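Local atomic coordinates of endo-beta-mannanase (Opitutaceae bacterium TAV5, PDB entry 7BOB), a protein that probably acts as an exo-beta-1,4-mannosidase of glycoside hydrolase family 5, removing mannose units from the ends of beta-1,4-linked mannan chains. Residues V355-A358 and R359-Q363. Sequence-based numbering, arbitrary orientation.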
ATOM      1  N   VAL A 355     -27.130 -23.729 -25.709  1.00 44.68           N
ATOM      2  CA  VAL A 355     -27.521 -25.058 -26.172  1.00 49.86           C
ATOM      3  C   VAL A 355     -27.399 -25.137 -27.686  1.00 50.87           C
ATOM      4  O   VAL A 355     -26.845 -26.098 -28.231  1.00 48.67           O
ATOM      5  CB  VAL A 355     -28.944 -25.407 -25.700  1.00 52.51           C
ATOM      6  CG1 VAL A 355     -29.380 -26.773 -26.273  1.00 51.70           C
ATOM      7  CG2 VAL A 355     -29.012 -25.422 -24.175  1.00 47.33           C
ATOM      8  N   GLU A 356     -27.881 -24.100 -28.382  1.00 50.37           N
ATOM      9  CA  GLU A 356     -27.827 -24.094 -29.843  1.00 50.95           C
ATOM     10  C   GLU A 356     -26.380 -24.044 -30.313  1.00 55.15           C
ATOM     11  O   GLU A 356     -25.987 -24.776 -31.234  1.00 52.95           O
ATOM     12  CB  GLU A 356     -28.648 -22.916 -30.392  1.00 47.39           C
ATOM     13  CG  GLU A 356     -28.590 -22.709 -31.914  1.00 56.65           C
ATOM     14  CD  GLU A 356     -28.982 -21.291 -32.346  1.00 62.71           C
ATOM     15  OE1 GLU A 356     -29.773 -20.638 -31.616  1.00 63.95           O
ATOM     16  OE2 GLU A 356     -28.486 -20.812 -33.404  1.00 70.12           O
ATOM     17  N   PHE A 357     -25.559 -23.222 -29.647  1.00 51.21           N
ATOM     18  CA  PHE A 357     -24.157 -23.101 -30.029  1.00 48.67           C
ATOM     19  C   PHE A 357     -23.402 -24.405 -29.780  1.00 50.55           C
ATOM     20  O   PHE A 357     -22.539 -24.793 -30.578  1.00 49.36           O
ATOM     21  CB  PHE A 357     -23.509 -21.929 -29.267  1.00 49.12           C
ATOM     22  CG  PHE A 357     -22.016 -21.821 -29.460  1.00 46.96           C
ATOM     23  CD1 PHE A 357     -21.490 -21.021 -30.465  1.00 45.02           C
ATOM     24  CD2 PHE A 357     -21.133 -22.510 -28.619  1.00 48.41           C
ATOM     25  CE1 PHE A 357     -20.103 -20.912 -30.637  1.00 48.53           C
ATOM     26  CE2 PHE A 357     -19.748 -22.410 -28.782  1.00 47.75           C
ATOM     27  CZ  PHE A 357     -19.235 -21.612 -29.796  1.00 49.56           C
ATOM     28  N   ALA A 358     -23.688 -25.081 -28.665  1.00 45.55           N
ATOM     29  CA  ALA A 358     -22.992 -26.333 -28.401  1.00 51.14           C
ATOM     30  C   ALA A 358     -23.349 -27.384 -29.444  1.00 52.96           C
ATOM     31  O   ALA A 358     -22.481 -28.142 -29.894  1.00 51.50           O
ATOM     32  CB  ALA A 358     -23.327 -26.855 -27.008  1.00 47.32           C
ATOM     33  N   ARG A 359     -24.624 -27.457 -29.822  1.00 51.12           N
ATOM     34  CA  ARG A 359     -25.026 -28.416 -30.846  1.00 55.52           C
ATOM     35  C   ARG A 359     -24.395 -28.062 -32.186  1.00 57.34           C
ATOM     36  O   ARG A 359     -23.860 -28.938 -32.870  1.00 55.23           O
ATOM     37  CB  ARG A 359     -26.553 -28.489 -30.926  1.00 55.14           C
ATOM     38  CG  ARG A 359     -27.187 -29.032 -29.600  1.00 66.66           C
ATOM     39  CD  ARG A 359     -28.234 -30.160 -29.836  1.00 70.46           C
ATOM     40  NE  ARG A 359     -29.081 -30.429 -28.664  1.00 72.55           N
ATOM     41  CZ  ARG A 359     -30.183 -29.736 -28.369  1.00 67.78           C
ATOM     42  NH1 ARG A 359     -30.557 -28.730 -29.157  1.00 66.34           N
ATOM     43  NH2 ARG A 359     -30.911 -30.048 -27.299  1.00 62.70           N
ATOM     44  N   ALA A 360     -24.349 -26.768 -32.525  1.00 57.15           N
ATOM     45  CA  ALA A 360     -23.626 -26.337 -33.720  1.00 57.00           C
ATOM     46  C   ALA A 360     -22.163 -26.766 -33.672  1.00 59.02           C
ATOM     47  O   ALA A 360     -21.631 -27.319 -34.644  1.00 59.20           O
ATOM     48  CB  ALA A 360     -23.730 -24.823 -33.872  1.00 52.75           C
ATOM     49  N   GLU A 361     -21.506 -26.544 -32.531  1.00 58.20           N
ATOM     50  CA  GLU A 361     -20.076 -26.814 -32.419  1.00 59.93           C
ATOM     51  C   GLU A 361     -19.761 -28.293 -32.585  1.00 59.47           C
ATOM     52  O   GLU A 361     -18.742 -28.655 -33.178  1.00 65.65           O
ATOM     53  CB  GLU A 361     -19.550 -26.310 -31.073  1.00 57.66           C
ATOM     54  CG  GLU A 361     -19.099 -24.863 -31.127  1.00 59.71           C
ATOM     55  CD  GLU A 361     -18.137 -24.590 -32.274  1.00 63.92           C
ATOM     56  OE1 GLU A 361     -16.917 -24.864 -32.120  1.00 67.27           O
ATOM     57  OE2 GLU A 361     -18.602 -24.103 -33.325  1.00 61.10           O
ATOM     58  N   THR A 362     -20.597 -29.167 -32.055  1.00 53.95           N
ATOM     59  CA  THR A 362     -20.250 -30.572 -32.160  1.00 60.36           C
ATOM     60  C   THR A 362     -20.596 -31.151 -33.540  1.00 65.36           C
ATOM     61  O   THR A 362     -19.938 -32.105 -33.981  1.00 62.88           O
ATOM     62  CB  THR A 362     -20.898 -31.341 -30.999  1.00 62.67           C
ATOM     63  OG1 THR A 362     -22.284 -30.995 -30.900  1.00 63.59           O
ATOM     64  CG2 THR A 362     -20.184 -30.966 -29.661  1.00 53.76           C
ATOM     65  N   GLN A 363     -21.555 -30.556 -34.260  1.00 63.31           N
ATOM     66  CA  GLN A 363     -21.730 -30.912 -35.667  1.00 70.74           C
ATOM     67  C   GLN A 363     -20.630 -30.321 -36.546  1.00 69.69           C
ATOM     68  O   GLN A 363     -20.288 -30.910 -37.576  1.00 73.11           O
ATOM     69  CB  GLN A 363     -23.115 -30.479 -36.162  1.00 67.82           C
ATOM     70  CG  GLN A 363     -24.200 -30.718 -35.129  1.00 75.96           C
ATOM     71  CD  GLN A 363     -25.457 -31.392 -35.670  1.00 86.52           C
ATOM     72  OE1 GLN A 363     -25.395 -32.197 -36.607  1.00 82.31           O
ATOM     73  NE2 GLN A 363     -26.609 -31.075 -35.060  1.00 83.20           N
TER
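Phe357 lays one face of its ring under the CG methylene of Glu361, one helical turn further on in helix 352-364. That carbon sits 3.8 Å from the centroid of the Phe357 ring and 28° off the ring normal, a CH-pi contact displaced toward the rim at CE2 and CZ. A bend at chi2 folds the Glu361 chain over the ring, and the carboxylate plane lies 19° from the ring plane. OE1 forms a salt bridge with Arg364 and OE2 one with Arg307 of helix 292-309, while Tyr314 meets the ring edge-to-face. A second i to i+4 pair lies on another flank of the helix: Val355 CG1 lies over one face of the Arg359 guanidinium, offset toward its rim, 3.7 Å from CZ of Arg359. Successive N-H to C=O bonds underlie both pairs, such as Glu361 N to Phe357 O at 2.8 Å. Ala358 O takes two donors from Thr362, its N and its OG1, each 3.0 Å away and arriving from opposite faces of the carbonyl plane. The hydroxyl can do so because chi1 (49°) places OG1 between the backbone N and the carbonyl carbon. A valine in place of Thr362 would probably leave Ala358 O with the amide bond alone from this residue. Ala358 and Thr362 also pack on Val20 of strand 20-23, so within one turn the helix joins apolar packing against the parallel strands of the (beta/alpha)8 barrel of this glycoside hydrolase family 5 enzyme to the carboxylate of the buried Glu361, whose charge the two arginines are likely to balance.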